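Local coordinates for protein cytosine deaminase (PDB 4R85) that hydrolytically deaminates 5-methylcytosine, and probably cytosine as well, in an iron-containing active site of the amidohydrolase fold, at residues A13-D18 and I27-A32; G74-G79 and D312-L317; P271-H276 and A306-Q311. All coordinates share one frame; numbering follows the deposited sequence.

Contact 1. Residues A13-D18 and I27-A32; sequences ALFTLD and ITAQAA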
loop_
_atom_site.group_PDB
_atom_site.type_symbol
_atom_site.label_atom_id
_atom_site.label_comp_id
_atom_site.label_asym_id
_atom_site.label_seq_id
_atom_site.Cartn_x
_atom_site.Cartn_y
_atom_site.Cartn_z
ATOM N N ALA A 13 6.039 -6.199 -28.982
ATOM C CA ALA A 13 5.164 -6.032 -30.149
ATOM C C ALA A 13 3.722 -5.688 -29.766
ATOM O O ALA A 13 3.276 -6.002 -28.666
ATOM C CB ALA A 13 5.189 -7.281 -31.010
ATOM N N LEU A 14 3.006 -5.036 -30.679
ATOM C CA LEU A 14 1.575 -4.781 -30.512
ATOM C C LEU A 14 0.782 -5.925 -31.140
ATOM O O LEU A 14 1.214 -6.510 -32.134
ATOM C CB LEU A 14 1.183 -3.460 -31.174
ATOM C CG LEU A 14 1.676 -2.169 -30.511
ATOM C CD1 LEU A 14 1.406 -0.970 -31.409
ATOM C CD2 LEU A 14 1.015 -1.974 -29.155
ATOM N N PHE A 15 -0.377 -6.243 -30.571
ATOM C CA PHE A 15 -1.154 -7.377 -31.058
ATOM C C PHE A 15 -2.602 -7.037 -31.356
ATOM O O PHE A 15 -3.196 -6.166 -30.721
ATOM C CB PHE A 15 -1.119 -8.530 -30.051
ATOM C CG PHE A 15 0.242 -9.123 -29.850
ATOM C CD1 PHE A 15 0.603 -10.289 -30.503
ATOM C CD2 PHE A 15 1.160 -8.520 -29.004
ATOM C CE1 PHE A 15 1.860 -10.840 -30.320
ATOM C CE2 PHE A 15 2.415 -9.067 -28.814
ATOM C CZ PHE A 15 2.767 -10.229 -29.481
ATOM N N THR A 16 -3.161 -7.737 -32.337
ATOM C CA THR A 16 -4.604 -7.758 -32.544
ATOM C C THR A 16 -5.175 -9.059 -31.983
ATOM O O THR A 16 -4.629 -10.139 -32.216
ATOM C CB THR A 16 -4.957 -7.616 -34.033
ATOM O OG1 THR A 16 -4.762 -6.253 -34.425
ATOM C CG2 THR A 16 -6.401 -8.001 -34.292
ATOM N N LEU A 17 -6.262 -8.946 -31.221
ATOM C CA LEU A 17 -6.933 -10.104 -30.656
ATOM C C LEU A 17 -8.330 -10.222 -31.253
ATOM O O LEU A 17 -9.109 -9.266 -31.228
ATOM C CB LEU A 17 -7.037 -9.964 -29.127
ATOM C CG LEU A 17 -5.828 -9.326 -28.435
ATOM C CD1 LEU A 17 -6.068 -9.204 -26.936
ATOM C CD2 LEU A 17 -4.576 -10.130 -28.702
ATOM N N ASP A 18 -8.643 -11.394 -31.795
ATOM C CA ASP A 18 -9.946 -11.639 -32.397
ATOM C C ASP A 18 -10.754 -12.559 -31.502
ATOM O O ASP A 18 -10.347 -13.691 -31.239
ATOM C CB ASP A 18 -9.792 -12.267 -33.784
ATOM C CG ASP A 18 -9.253 -11.289 -34.808
ATOM O OD1 ASP A 18 -9.605 -10.090 -34.725
ATOM O OD2 ASP A 18 -8.481 -11.717 -35.695
ATOM N N ILE A 27 -4.837 -14.535 -32.204
ATOM C CA ILE A 27 -3.940 -13.505 -31.697
ATOM C C ILE A 27 -2.853 -13.283 -32.739
ATOM O O ILE A 27 -2.144 -14.221 -33.103
ATOM C CB ILE A 27 -3.274 -13.945 -30.388
ATOM C CG1 ILE A 27 -4.332 -14.211 -29.315
ATOM C CG2 ILE A 27 -2.262 -12.894 -29.917
ATOM C CD1 ILE A 27 -3.803 -14.961 -28.116
ATOM N N THR A 28 -2.721 -12.051 -33.227
ATOM C CA THR A 28 -1.767 -11.762 -34.295
ATOM C C THR A 28 -0.888 -10.556 -33.979
ATOM O O THR A 28 -1.384 -9.498 -33.588
ATOM C CB THR A 28 -2.494 -11.506 -35.624
ATOM O OG1 THR A 28 -3.551 -12.461 -35.780
ATOM C CG2 THR A 28 -1.528 -11.615 -36.809
ATOM N N ALA A 29 0.419 -10.716 -34.157
ATOM C CA ALA A 29 1.345 -9.605 -33.981
ATOM C C ALA A 29 1.187 -8.594 -35.117
ATOM O O ALA A 29 1.000 -8.978 -36.273
ATOM C CB ALA A 29 2.777 -10.112 -33.917
ATOM N N GLN A 30 1.264 -7.308 -34.785
ATOM C CA GLN A 30 1.192 -6.247 -35.787
ATOM C C GLN A 30 2.581 -5.708 -36.094
ATOM O O GLN A 30 3.484 -5.786 -35.258
ATOM C CB GLN A 30 0.313 -5.094 -35.291
ATOM C CG GLN A 30 -1.020 -5.523 -34.712
ATOM C CD GLN A 30 -1.800 -4.364 -34.108
ATOM O OE1 GLN A 30 -2.906 -4.552 -33.599
ATOM N NE2 GLN A 30 -1.230 -3.160 -34.163
ATOM N N ALA A 31 2.737 -5.149 -37.290
ATOM C CA ALA A 31 3.997 -4.546 -37.715
ATOM C C ALA A 31 4.260 -3.260 -36.940
ATOM O O ALA A 31 5.405 -2.931 -36.632
ATOM C CB ALA A 31 3.977 -4.271 -39.209
ATOM N N ALA A 32 3.190 -2.537 -36.628
ATOM C CA ALA A 32 3.290 -1.304 -35.857
ATOM C C ALA A 32 1.907 -0.845 -35.422
ATOM O O ALA A 32 0.915 -1.540 -35.636
ATOM C CB ALA A 32 3.979 -0.205 -36.669
HETATM O O HOH W 1 4.018 -3.969 -33.243
HETATM O O HOH W 2 -5.553 -11.594 -34.492
#
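Gln30 reaches Thr16 by way of an extended chain: its CD lies anti to CA (chi2 174°), carrying the amide across the hairpin. Thr16 holds OG1 beside its own backbone N (chi1 -75°), where the hydroxyl meets that amide. The two side chains cross at about a right angle, and Thr16 OG1 donates to Gln30 OE1 over 2.6 Å, somewhat tilted from the plane of the amide. A long polar glutamine suits a place beside Thr16, because its extended chain lets the amide span the hairpin and have both ends bonded. OE1 also accepts from Asn5 N, and NE2 donates to Ala32 O, which holds the amide from both ends.

The backbones are antiparallel. Thr16 and Thr28 form a hydrogen-bonded pair, with Thr16 N to Thr28 O at 2.8 Å and Thr28 N to Thr16 O at 2.9 Å. Farther along, Gln30 N donates to Leu14 O at 2.8 Å, and a water joins Leu14 N to Gln30 O.

Phe15, Leu17, Ile27 and Ala29 occupy the other face. Phe15 CE1 touches Ala29 CB at 3.8 Å, the small methyl letting the ring lie close to the neighbouring backbone. Leu17 and Ile27 run side by side, CD2 against CG2 at 3.8 Å, and Ile27 CG2 also reaches Phe15 CD1, a patch well served by branched apolar residues.

This beta hairpin belongs to the small sheet far from the centre of the chain. Strand 14-20 runs between strand 23-29 and strand 2-7; Thr16 and Gln30 pack on Ile4 of the latter, while Phe15 and Ile27 both rest on Leu8 of the loop that follows it.

Contact 2. Residues G74-G79 and D312-L317; sequences GTLFEG and DPWYPL. With 17E (5-methylcytosine), chain G.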
loop_
_atom_site.group_PDB
_atom_site.type_symbol
_atom_site.label_atom_id
_atom_site.label_comp_id
_atom_site.label_asym_id
_atom_site.label_seq_id
_atom_site.Cartn_x
_atom_site.Cartn_y
_atom_site.Cartn_z
ATOM N N GLY A 74 -6.784 -5.752 17.098
ATOM C CA GLY A 74 -6.317 -6.021 15.750
ATOM C C GLY A 74 -5.610 -7.356 15.613
ATOM O O GLY A 74 -4.622 -7.474 14.866
ATOM N N THR A 75 -6.095 -8.360 16.345
ATOM C CA THR A 75 -5.504 -9.698 16.312
ATOM C C THR A 75 -6.415 -10.717 15.638
ATOM O O THR A 75 -7.640 -10.523 15.551
ATOM C CB THR A 75 -5.141 -10.231 17.714
ATOM O OG1 THR A 75 -6.329 -10.364 18.513
ATOM C CG2 THR A 75 -4.171 -9.293 18.420
ATOM N N LEU A 76 -5.797 -11.788 15.149
ATOM C CA LEU A 76 -6.521 -12.918 14.587
ATOM C C LEU A 76 -7.530 -13.435 15.607
ATOM O O LEU A 76 -8.685 -13.701 15.279
ATOM C CB LEU A 76 -5.546 -14.044 14.236
ATOM C CG LEU A 76 -6.188 -15.357 13.808
ATOM C CD1 LEU A 76 -6.984 -15.156 12.518
ATOM C CD2 LEU A 76 -5.129 -16.460 13.638
ATOM N N PHE A 77 -7.084 -13.574 16.851
ATOM C CA PHE A 77 -7.907 -14.238 17.865
ATOM C C PHE A 77 -9.113 -13.425 18.306
ATOM O O PHE A 77 -10.201 -13.981 18.454
ATOM C CB PHE A 77 -7.060 -14.674 19.062
ATOM C CG PHE A 77 -5.842 -15.463 18.665
ATOM C CD1 PHE A 77 -4.566 -14.993 18.938
ATOM C CD2 PHE A 77 -5.978 -16.657 17.971
ATOM C CE1 PHE A 77 -3.444 -15.719 18.544
ATOM C CE2 PHE A 77 -4.869 -17.381 17.578
ATOM C CZ PHE A 77 -3.598 -16.910 17.866
ATOM N N GLU A 78 -8.940 -12.124 18.517
ATOM C CA GLU A 78 -10.104 -11.286 18.795
ATOM C C GLU A 78 -11.028 -11.284 17.573
ATOM O O GLU A 78 -12.238 -11.281 17.713
ATOM C CB GLU A 78 -9.724 -9.856 19.197
ATOM C CG GLU A 78 -10.965 -9.017 19.529
ATOM C CD GLU A 78 -10.669 -7.645 20.105
ATOM O OE1 GLU A 78 -11.633 -6.863 20.232
ATOM O OE2 GLU A 78 -9.501 -7.351 20.448
ATOM N N GLY A 79 -10.447 -11.325 16.375
ATOM C CA GLY A 79 -11.240 -11.379 15.162
ATOM C C GLY A 79 -12.198 -12.560 15.164
ATOM O O GLY A 79 -13.377 -12.423 14.822
ATOM N N ASP A 312 -14.184 -6.559 7.430
ATOM C CA ASP A 312 -14.725 -7.675 8.190
ATOM C C ASP A 312 -14.195 -7.644 9.647
ATOM O O ASP A 312 -13.542 -6.662 10.032
ATOM C CB ASP A 312 -14.488 -8.996 7.407
ATOM C CG ASP A 312 -13.041 -9.475 7.445
ATOM O OD1 ASP A 312 -12.739 -10.466 6.740
ATOM O OD2 ASP A 312 -12.206 -8.894 8.170
ATOM N N PRO A 313 -14.474 -8.684 10.465
ATOM C CA PRO A 313 -14.014 -8.550 11.858
ATOM C C PRO A 313 -12.483 -8.511 12.028
ATOM O O PRO A 313 -12.016 -8.111 13.089
ATOM C CB PRO A 313 -14.559 -9.816 12.531
ATOM C CG PRO A 313 -15.709 -10.242 11.684
ATOM C CD PRO A 313 -15.321 -9.884 10.286
ATOM N N TRP A 314 -11.729 -8.900 11.002
ATOM C CA TRP A 314 -10.269 -8.953 11.100
ATOM C C TRP A 314 -9.588 -7.720 10.507
ATOM O O TRP A 314 -8.478 -7.365 10.905
ATOM C CB TRP A 314 -9.720 -10.214 10.418
ATOM C CG TRP A 314 -10.099 -11.462 11.131
ATOM C CD1 TRP A 314 -9.406 -12.079 12.140
ATOM C CD2 TRP A 314 -11.275 -12.251 10.904
ATOM N NE1 TRP A 314 -10.083 -13.207 12.555
ATOM C CE2 TRP A 314 -11.234 -13.332 11.814
ATOM C CE3 TRP A 314 -12.356 -12.148 10.019
ATOM C CZ2 TRP A 314 -12.246 -14.306 11.869
ATOM C CZ3 TRP A 314 -13.365 -13.119 10.072
ATOM C CH2 TRP A 314 -13.299 -14.180 10.995
ATOM N N TYR A 315 -10.252 -7.069 9.558
ATOM C CA TYR A 315 -9.597 -6.048 8.749
ATOM C C TYR A 315 -10.594 -4.977 8.308
ATOM O O TYR A 315 -11.555 -5.275 7.609
ATOM C CB TYR A 315 -8.955 -6.734 7.537
ATOM C CG TYR A 315 -8.190 -5.820 6.606
ATOM C CD1 TYR A 315 -8.752 -5.396 5.405
ATOM C CD2 TYR A 315 -6.901 -5.402 6.915
ATOM C CE1 TYR A 315 -8.047 -4.579 4.530
ATOM C CE2 TYR A 315 -6.184 -4.580 6.042
ATOM C CZ TYR A 315 -6.764 -4.176 4.855
ATOM O OH TYR A 315 -6.063 -3.358 3.987
ATOM N N PRO A 316 -10.380 -3.723 8.734
ATOM C CA PRO A 316 -11.442 -2.718 8.554
ATOM C C PRO A 316 -11.468 -2.052 7.182
ATOM O O PRO A 316 -12.420 -1.324 6.886
ATOM C CB PRO A 316 -11.138 -1.683 9.653
ATOM C CG PRO A 316 -9.643 -1.780 9.854
ATOM C CD PRO A 316 -9.269 -3.231 9.570
ATOM N N LEU A 317 -10.452 -2.294 6.362
ATOM C CA LEU A 317 -10.384 -1.658 5.046
ATOM C C LEU A 317 -10.738 -2.633 3.919
ATOM O O LEU A 317 -11.438 -3.628 4.154
ATOM C CB LEU A 317 -9.014 -1.007 4.835
ATOM C CG LEU A 317 -8.728 0.156 5.800
ATOM C CD1 LEU A 317 -7.297 0.663 5.617
ATOM C CD2 LEU A 317 -9.718 1.292 5.590
HETATM N N1 17E G . -10.244 -16.237 9.805
HETATM C C2 17E G . -8.972 -16.614 9.933
HETATM O O2 17E G . -8.668 -17.712 10.696
HETATM N N3 17E G . -7.980 -15.949 9.332
HETATM C C4 17E G . -8.245 -14.867 8.580
HETATM N N4 17E G . -7.177 -14.164 7.944
HETATM C C5 17E G . -9.563 -14.436 8.415
HETATM C C6 17E G . -10.563 -15.162 9.055
HETATM C CM5 17E G . -9.876 -13.237 7.579
#
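Trp314 and Leu76 share the hydrogen bond of this contact: Trp314 NE1 donates to Leu76 O at 3.1 Å. The acceptor is met on a lone pair in its carbonyl plane, although the N-H is bent, at 138°. The indole N-H thus uses a carbonyl in the first turn of helix 76-87. Two local bonds shape the partners. Thr75 is the N-cap, its OG1 accepting from Glu78 N and also bonded to Ser73, and Asp312 OD2 accepts from Trp314 N at 2.9 Å in an Asx turn, while Asp312 OD1 is bonded to Ser309.

The CH-pi contact comes from Gly79, whose CA sits 3.7 Å from the centroid of the five-membered ring of Trp314. Glycine suits the place because a CB here would collide with Trp314 CD1. Pro313 CB, 3.7 Å from Gly79 O, packs beside it.

Contacts with 5-methylcytosine fill the opposite face of the indole. Its C6 lies over the centre of the ring system and 3.4 Å from Trp314 CE2, with the two planes inclined. Leu76, its CG anti to the backbone N (chi1 172°), has CD1 3.4 Å from N3 of the base, an apolar branch lining the same pocket. A broad aromatic plate carried on a loop after strand 303-305, pressed against a helix start, forms part of the substrate pocket of this TIM-barrel amidohydrolase.

Contact 3. Residues P271-H276 and A306-Q311; sequences PTESIH and AQDSIQ. With FE2 (Fe (II) ion), chain H; 17E (5-methylcytosine), chain G.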
loop_
_atom_site.group_PDB
_atom_site.type_symbol
_atom_site.label_atom_id
_atom_site.label_comp_id
_atom_site.label_asym_id
_atom_site.label_seq_id
_atom_site.Cartn_x
_atom_site.Cartn_y
_atom_site.Cartn_z
ATOM N N PRO A 271 -0.637 -10.074 2.117
ATOM C CA PRO A 271 0.279 -9.135 2.776
ATOM C C PRO A 271 -0.387 -7.985 3.528
ATOM O O PRO A 271 0.120 -7.634 4.588
ATOM C CB PRO A 271 1.145 -8.608 1.614
ATOM C CG PRO A 271 0.323 -8.842 0.380
ATOM C CD PRO A 271 -0.428 -10.117 0.657
ATOM N N THR A 272 -1.464 -7.396 3.012
ATOM C CA THR A 272 -2.105 -6.321 3.763
ATOM C C THR A 272 -2.729 -6.877 5.038
ATOM O O THR A 272 -2.706 -6.233 6.078
ATOM C CB THR A 272 -3.180 -5.550 2.955
ATOM O OG1 THR A 272 -4.204 -6.452 2.504
ATOM C CG2 THR A 272 -2.549 -4.850 1.765
ATOM N N GLU A 273 -3.269 -8.086 4.961
ATOM C CA GLU A 273 -3.916 -8.664 6.133
ATOM C C GLU A 273 -2.871 -9.029 7.175
ATOM O O GLU A 273 -3.020 -8.730 8.366
ATOM C CB GLU A 273 -4.727 -9.903 5.761
ATOM C CG GLU A 273 -5.636 -10.363 6.869
ATOM C CD GLU A 273 -7.061 -9.862 6.687
ATOM O OE1 GLU A 273 -7.306 -9.053 5.763
ATOM O OE2 GLU A 273 -7.942 -10.299 7.452
ATOM N N SER A 274 -1.801 -9.660 6.721
ATOM C CA SER A 274 -0.785 -10.155 7.641
ATOM C C SER A 274 0.018 -9.050 8.300
ATOM O O SER A 274 0.351 -9.147 9.477
ATOM C CB SER A 274 0.109 -11.182 6.949
ATOM O OG SER A 274 -0.670 -12.339 6.687
ATOM N N ILE A 275 0.309 -7.981 7.565
ATOM C CA ILE A 275 1.017 -6.866 8.176
ATOM C C ILE A 275 0.152 -6.245 9.292
ATOM O O ILE A 275 0.667 -5.718 10.276
ATOM C CB ILE A 275 1.436 -5.808 7.132
ATOM C CG1 ILE A 275 2.510 -4.883 7.710
ATOM C CG2 ILE A 275 0.235 -5.034 6.610
ATOM C CD1 ILE A 275 3.891 -5.552 7.781
ATOM N N HIS A 276 -1.162 -6.335 9.136
ATOM C CA HIS A 276 -2.105 -5.831 10.138
ATOM C C HIS A 276 -2.259 -6.788 11.335
ATOM O O HIS A 276 -2.185 -6.366 12.482
ATOM C CB HIS A 276 -3.462 -5.567 9.459
ATOM C CG HIS A 276 -4.599 -5.331 10.405
ATOM N ND1 HIS A 276 -4.663 -4.239 11.248
ATOM C CD2 HIS A 276 -5.743 -6.031 10.609
ATOM C CE1 HIS A 276 -5.783 -4.293 11.949
ATOM N NE2 HIS A 276 -6.457 -5.369 11.579
ATOM N N ALA A 306 -3.317 -12.256 -2.236
ATOM C CA ALA A 306 -4.764 -12.202 -2.115
ATOM C C ALA A 306 -5.193 -11.140 -1.108
ATOM O O ALA A 306 -4.419 -10.742 -0.242
ATOM C CB ALA A 306 -5.303 -13.559 -1.691
ATOM N N GLN A 307 -6.438 -10.693 -1.225
ATOM C CA GLN A 307 -6.974 -9.672 -0.325
ATOM C C GLN A 307 -7.373 -10.190 1.058
ATOM O O GLN A 307 -7.207 -9.477 2.039
ATOM C CB GLN A 307 -8.153 -8.937 -0.981
ATOM C CG GLN A 307 -7.725 -8.144 -2.217
ATOM C CD GLN A 307 -8.884 -7.580 -3.003
ATOM O OE1 GLN A 307 -9.495 -6.591 -2.603
ATOM N NE2 GLN A 307 -9.185 -8.197 -4.135
ATOM N N ASP A 308 -7.908 -11.409 1.118
ATOM C CA ASP A 308 -8.350 -12.036 2.375
ATOM C C ASP A 308 -9.659 -11.438 2.912
ATOM O O ASP A 308 -10.685 -12.121 2.997
ATOM C CB ASP A 308 -7.242 -11.966 3.450
ATOM C CG ASP A 308 -7.444 -12.965 4.559
ATOM O OD1 ASP A 308 -7.038 -12.710 5.715
ATOM O OD2 ASP A 308 -8.012 -14.021 4.271
ATOM N N SER A 309 -9.619 -10.162 3.268
ATOM C CA SER A 309 -10.755 -9.518 3.915
ATOM C C SER A 309 -11.152 -8.213 3.261
ATOM O O SER A 309 -10.306 -7.442 2.836
ATOM C CB SER A 309 -10.408 -9.201 5.367
ATOM O OG SER A 309 -10.324 -10.378 6.137
ATOM N N ILE A 310 -12.452 -7.953 3.223
ATOM C CA ILE A 310 -12.946 -6.620 2.934
ATOM C C ILE A 310 -13.952 -6.212 4.012
ATOM O O ILE A 310 -15.049 -6.773 4.102
ATOM C CB ILE A 310 -13.548 -6.532 1.520
ATOM C CG1 ILE A 310 -12.435 -6.744 0.476
ATOM C CG2 ILE A 310 -14.232 -5.186 1.316
ATOM C CD1 ILE A 310 -12.875 -6.587 -0.982
ATOM N N GLN A 311 -13.540 -5.250 4.838
ATOM C CA GLN A 311 -14.353 -4.679 5.907
ATOM C C GLN A 311 -15.002 -5.728 6.802
ATOM O O GLN A 311 -16.223 -5.772 6.943
ATOM C CB GLN A 311 -15.409 -3.741 5.321
ATOM C CG GLN A 311 -14.821 -2.578 4.541
ATOM C CD GLN A 311 -15.883 -1.704 3.903
ATOM O OE1 GLN A 311 -16.164 -1.821 2.708
ATOM N NE2 GLN A 311 -16.472 -0.816 4.694
HETATM FE FE FE2 H . -7.995 -16.145 5.198
HETATM N N1 17E G . -10.244 -16.237 9.805
HETATM C C2 17E G . -8.972 -16.614 9.933
HETATM O O2 17E G . -8.668 -17.712 10.696
HETATM N N3 17E G . -7.980 -15.949 9.332
HETATM C C4 17E G . -8.245 -14.867 8.580
HETATM N N4 17E G . -7.177 -14.164 7.944
HETATM C C5 17E G . -9.563 -14.436 8.415
HETATM C C6 17E G . -10.563 -15.162 9.055
HETATM C CM5 17E G . -9.876 -13.237 7.579
HETATM O O HOH W 3 -3.729 -9.028 1.727
HETATM O O HOH W 4 -6.513 -7.260 3.590
#
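Glu273, the residue with most surface buried here, comes from the first turn of helix 271-277 and meets both Asp308 and Ser309. Its CG lies anti to the backbone N, and a bend at chi2 (98°) turns CD off the line of the chain. OE2 is 2.7 Å from Ser309 OG, a hydroxyl whose single proton has a second candidate in Asp312 OD1. OE1 takes a hydrogen bond from a water at 2.9 Å, and this water also donates to Gln307 O and accepts from Thr272 OG1. A glutamate can therefore present one oxygen to the pocket and the other to this shared water.

Asp308 crosses Glu273 at about a right angle, with the carboxylate planes 73° apart. Its OD1 lies 3.0 Å from Glu273 CG and 3.1 Å from Glu273 OE2; the two oxygens are acceptors of like-charged groups, close but not hydrogen-bonded. The short aspartate divides its two oxygens: OD2 binds the iron at 2.3 Å, alongside His56, His58, His209 and His241, while OD1 accepts from N4 of 5-methylcytosine at 2.7 Å. Ser309 OG approaches the methyl group CM5 of the base at 3.2 Å, and Glu273 OE2 stands near it too.

Ala306 contributes through its backbone. Its O accepts from a second water, which also donates to Thr272 OG1 at 2.7 Å; the threonine hydroxyl thus serves both waters.

The segments follow adjacent parallel barrel strands, 266-269 and 303-305, with the backbone of Asp308 hydrogen-bonded to His56, near the end of strand 47-57, and to His58 just past it. Helix 322-332 packs on Thr272, Ile275 and Gln307, and Ile275 O accepts from Arg288 of the second subunit.

Overall arrangement
From the N terminus, contact 1 closes first: it joins two neighbouring strands of a short hairpin and is complete before the others begin. Residues 74-79 lie at the start of helix 76-87, and the chain passes through most of the barrel before 312-317 completes contact 2. Within that long span, 271-276 and 306-311 close contact 3, a much shorter loop, so contact 3 is nested in contact 2. The last two segments are continuous, 306-311 running straight into 312-317, and both contacts border the bound base, their centres about 9 Å apart. Contact 1 lies in the small outlying sheet, joining two of its strands, its centre about 47 Å from that of contact 2.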